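Local coordinates for protein scavenger receptor with C-type lectin type I (Homo sapiens, PDB 2OX8) that binds the leukocyte cell-surface glycan Lewis(x) through its C-type lectin carbohydrate-recognition domain, at residues K15-S20 / N125-K130. Sequence-based numbering, arbitrary orientation.
Sequences KCYYFS and NFICEK. With ZN (zinc ion), chain F.
Cys-16 pairs with Lys-130 and Tyr-18 with Cys-128 as the hydrogen-bonded sites of an antiparallel ladder, each pair exchanging two backbone N-H···O bonds, while the strand axes run 163° apart. Past these pairs Ser-20 N donates to Phe-126 O (2.8 Å). Ser-20 also replaces a main-chain acceptor with its side chain: OG lies between its own backbone N and carbonyl carbon (chi1 82°) and takes a nearly straight bond from Phe-126 N at 2.7 Å. The same residue covers one face of the Phe-126 ring, its CB 3.4 Å from the centroid and almost on the ring normal, in a CH-pi contact. On the face shared by Tyr-17, Phe-19, Ile-127 and Glu-129, the CD1 methyl of Ile-127 meets Phe-19 CE2 at 3.2 Å, the two side chains running alongside each other. Tyr-17 lies beside Glu-129, ring and carboxylate planes 56° apart; its OH is 3.2 Å from Glu-129 OE2 and hydrogen-bonds to Glu-48. Glu-129 OE2 binds the zinc ion at 1.9 Å, with Glu-48 and the carbonyl of Phe-42 among the other ligands. On the opposite face, CB of Tyr-18 packs against CB of Cys-128, whose sulphur is tied to Cys-33 of helix 26-35; Cys-16 is bonded to Cys-5. Pairing an N-terminal with a C-terminal strand, with a disulfide from the last strand to the first helix, is characteristic of the C-type lectin fold.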
ATOM      1  N   LYS A  15     -16.054  -0.154   0.224  1.00 19.87           N
ATOM      2  CA  LYS A  15     -14.965   0.788   0.077  1.00 20.53           C
ATOM      3  C   LYS A  15     -14.688   1.265  -1.342  1.00 22.68           C
ATOM      4  O   LYS A  15     -14.800   0.502  -2.326  1.00 24.13           O
ATOM      5  CB  LYS A  15     -13.689   0.166   0.642  1.00 18.49           C
ATOM      6  CG  LYS A  15     -13.861  -0.432   2.009  1.00 15.82           C
ATOM      7  CD  LYS A  15     -12.644  -1.243   2.398  1.00 20.17           C
ATOM      8  CE  LYS A  15     -12.698  -1.591   3.854  1.00 15.81           C
ATOM      9  NZ  LYS A  15     -13.892  -2.398   4.094  1.00 21.41           N
ATOM     10  N   CYS A  16     -14.298   2.533  -1.418  1.00 21.32           N
ATOM     11  CA  CYS A  16     -13.953   3.187  -2.663  1.00 21.64           C
ATOM     12  C   CYS A  16     -12.432   3.242  -2.764  1.00 19.93           C
ATOM     13  O   CYS A  16     -11.769   3.698  -1.852  1.00 20.20           O
ATOM     14  CB  CYS A  16     -14.549   4.587  -2.686  1.00 23.06           C
ATOM     15  SG  CYS A  16     -16.375   4.547  -2.642  1.00 33.23           S
ATOM     16  N   TYR A  17     -11.890   2.747  -3.871  1.00 19.87           N
ATOM     17  CA  TYR A  17     -10.455   2.739  -4.091  1.00 16.96           C
ATOM     18  C   TYR A  17     -10.029   3.686  -5.216  1.00 16.76           C
ATOM     19  O   TYR A  17     -10.746   3.882  -6.194  1.00 13.32           O
ATOM     20  CB  TYR A  17      -9.987   1.319  -4.431  1.00 17.10           C
ATOM     21  CG  TYR A  17     -10.221   0.299  -3.344  1.00 16.50           C
ATOM     22  CD1 TYR A  17     -11.498  -0.171  -3.069  1.00 16.78           C
ATOM     23  CD2 TYR A  17      -9.164  -0.168  -2.564  1.00 16.46           C
ATOM     24  CE1 TYR A  17     -11.718  -1.087  -2.042  1.00 18.29           C
ATOM     25  CE2 TYR A  17      -9.375  -1.072  -1.534  1.00 16.16           C
ATOM     26  CZ  TYR A  17     -10.649  -1.533  -1.280  1.00 17.09           C
ATOM     27  OH  TYR A  17     -10.859  -2.463  -0.285  1.00 15.97           O
ATOM     28  N   TYR A  18      -8.849   4.276  -5.068  1.00 18.29           N
ATOM     29  CA  TYR A  18      -8.326   5.158  -6.096  1.00 17.01           C
ATOM     30  C   TYR A  18      -6.941   4.675  -6.523  1.00 18.54           C
ATOM     31  O   TYR A  18      -6.020   4.587  -5.703  1.00 19.92           O
ATOM     32  CB  TYR A  18      -8.230   6.598  -5.589  1.00 16.60           C
ATOM     33  CG  TYR A  18      -7.710   7.561  -6.635  1.00 17.05           C
ATOM     34  CD1 TYR A  18      -8.540   8.051  -7.638  1.00 18.04           C
ATOM     35  CD2 TYR A  18      -6.378   7.944  -6.644  1.00 17.52           C
ATOM     36  CE1 TYR A  18      -8.054   8.900  -8.628  1.00 19.33           C
ATOM     37  CE2 TYR A  18      -5.879   8.789  -7.619  1.00 19.79           C
ATOM     38  CZ  TYR A  18      -6.720   9.265  -8.608  1.00 21.61           C
ATOM     39  OH  TYR A  18      -6.219  10.124  -9.559  1.00 23.00           O
ATOM     40  N   PHE A  19      -6.800   4.339  -7.800  1.00 17.00           N
ATOM     41  CA  PHE A  19      -5.516   3.916  -8.315  1.00 17.03           C
ATOM     42  C   PHE A  19      -4.939   5.134  -8.989  1.00 19.57           C
ATOM     43  O   PHE A  19      -5.422   5.561 -10.033  1.00 23.19           O
ATOM     44  CB  PHE A  19      -5.674   2.758  -9.297  1.00 15.06           C
ATOM     45  CG  PHE A  19      -6.033   1.468  -8.630  1.00 12.67           C
ATOM     46  CD1 PHE A  19      -7.315   1.263  -8.128  1.00 14.88           C
ATOM     47  CD2 PHE A  19      -5.077   0.494  -8.428  1.00 10.80           C
ATOM     48  CE1 PHE A  19      -7.629   0.111  -7.436  1.00 12.51           C
ATOM     49  CE2 PHE A  19      -5.387  -0.666  -7.736  1.00 11.99           C
ATOM     50  CZ  PHE A  19      -6.662  -0.856  -7.238  1.00 12.13           C
ATOM     51  N   SER A  20      -3.901   5.692  -8.380  1.00 19.20           N
ATOM     52  CA  SER A  20      -3.281   6.907  -8.876  1.00 21.54           C
ATOM     53  C   SER A  20      -2.656   6.839 -10.257  1.00 26.10           C
ATOM     54  O   SER A  20      -2.202   5.788 -10.728  1.00 25.09           O
ATOM     55  CB  SER A  20      -2.196   7.386  -7.918  1.00 19.79           C
ATOM     56  OG  SER A  20      -0.987   6.673  -8.165  1.00 13.89           O
ATOM     57  N   ASN A 125       3.357   4.944  -7.905  1.00 29.47           N
ATOM     58  CA  ASN A 125       1.942   5.214  -8.025  1.00 28.24           C
ATOM     59  C   ASN A 125       1.418   4.742  -6.684  1.00 28.00           C
ATOM     60  O   ASN A 125       2.127   4.040  -5.958  1.00 28.62           O
ATOM     61  CB  ASN A 125       1.337   4.392  -9.162  1.00 31.32           C
ATOM     62  CG  ASN A 125       1.925   4.753 -10.524  1.00 34.09           C
ATOM     63  OD1 ASN A 125       3.064   4.410 -10.836  1.00 36.15           O
ATOM     64  ND2 ASN A 125       1.151   5.460 -11.332  1.00 34.36           N
ATOM     65  N   PHE A 126       0.187   5.107  -6.350  1.00 25.76           N
ATOM     66  CA  PHE A 126      -0.367   4.722  -5.067  1.00 23.34           C
ATOM     67  C   PHE A 126      -1.868   4.468  -5.100  1.00 23.96           C
ATOM     68  O   PHE A 126      -2.575   4.924  -5.999  1.00 23.21           O
ATOM     69  CB  PHE A 126      -0.040   5.813  -4.041  1.00 24.30           C
ATOM     70  CG  PHE A 126      -0.534   7.175  -4.431  1.00 21.15           C
ATOM     71  CD1 PHE A 126      -1.810   7.581  -4.103  1.00 20.68           C
ATOM     72  CD2 PHE A 126       0.265   8.025  -5.194  1.00 21.02           C
ATOM     73  CE1 PHE A 126      -2.296   8.808  -4.526  1.00 22.08           C
ATOM     74  CE2 PHE A 126      -0.212   9.257  -5.625  1.00 19.84           C
ATOM     75  CZ  PHE A 126      -1.498   9.649  -5.290  1.00 21.09           C
ATOM     76  N   ILE A 127      -2.345   3.733  -4.099  1.00 21.94           N
ATOM     77  CA  ILE A 127      -3.755   3.395  -3.994  1.00 19.25           C
ATOM     78  C   ILE A 127      -4.370   4.055  -2.759  1.00 19.81           C
ATOM     79  O   ILE A 127      -3.858   3.921  -1.646  1.00 20.86           O
ATOM     80  CB  ILE A 127      -3.946   1.850  -3.900  1.00 14.96           C
ATOM     81  CG1 ILE A 127      -3.357   1.177  -5.138  1.00 16.07           C
ATOM     82  CG2 ILE A 127      -5.428   1.505  -3.779  1.00 12.28           C
ATOM     83  CD1 ILE A 127      -3.493  -0.351  -5.137  1.00 16.16           C
ATOM     84  N   CYS A 128      -5.456   4.781  -2.962  1.00 18.55           N
ATOM     85  CA  CYS A 128      -6.147   5.425  -1.860  1.00 20.26           C
ATOM     86  C   CYS A 128      -7.411   4.614  -1.561  1.00 22.46           C
ATOM     87  O   CYS A 128      -8.020   4.009  -2.456  1.00 24.36           O
ATOM     88  CB  CYS A 128      -6.520   6.858  -2.212  1.00 20.73           C
ATOM     89  SG  CYS A 128      -5.128   8.022  -2.388  1.00 28.27           S
ATOM     90  N   GLU A 129      -7.814   4.616  -0.302  1.00 21.07           N
ATOM     91  CA  GLU A 129      -8.956   3.839   0.116  1.00 19.63           C
ATOM     92  C   GLU A 129      -9.753   4.591   1.184  1.00 19.26           C
ATOM     93  O   GLU A 129      -9.191   5.385   1.945  1.00 20.18           O
ATOM     94  CB  GLU A 129      -8.440   2.504   0.663  1.00 19.27           C
ATOM     95  CG  GLU A 129      -9.466   1.592   1.333  1.00 24.88           C
ATOM     96  CD  GLU A 129      -8.819   0.416   2.071  1.00 26.34           C
ATOM     97  OE1 GLU A 129      -7.986   0.661   2.964  1.00 28.42           O
ATOM     98  OE2 GLU A 129      -9.144  -0.749   1.769  1.00 26.54           O
ATOM     99  N   LYS A 130     -11.063   4.363   1.203  1.00 15.41           N
ATOM    100  CA  LYS A 130     -11.940   4.959   2.210  1.00 16.91           C
ATOM    101  C   LYS A 130     -13.224   4.137   2.282  1.00 16.85           C
ATOM    102  O   LYS A 130     -13.775   3.743   1.258  1.00 16.70           O
ATOM    103  CB  LYS A 130     -12.255   6.422   1.904  1.00 13.87           C
ATOM    104  CG  LYS A 130     -12.913   6.683   0.567  1.00 16.11           C
ATOM    105  CD  LYS A 130     -13.213   8.175   0.427  1.00 19.20           C
ATOM    106  CE  LYS A 130     -13.465   8.592  -1.020  1.00 18.50           C
ATOM    107  NZ  LYS A 130     -13.447  10.086  -1.094  1.00 21.41           N
TER
HETATM  108 ZN    ZN F   2      -8.720  -2.333   2.650  1.00 22.90          ZN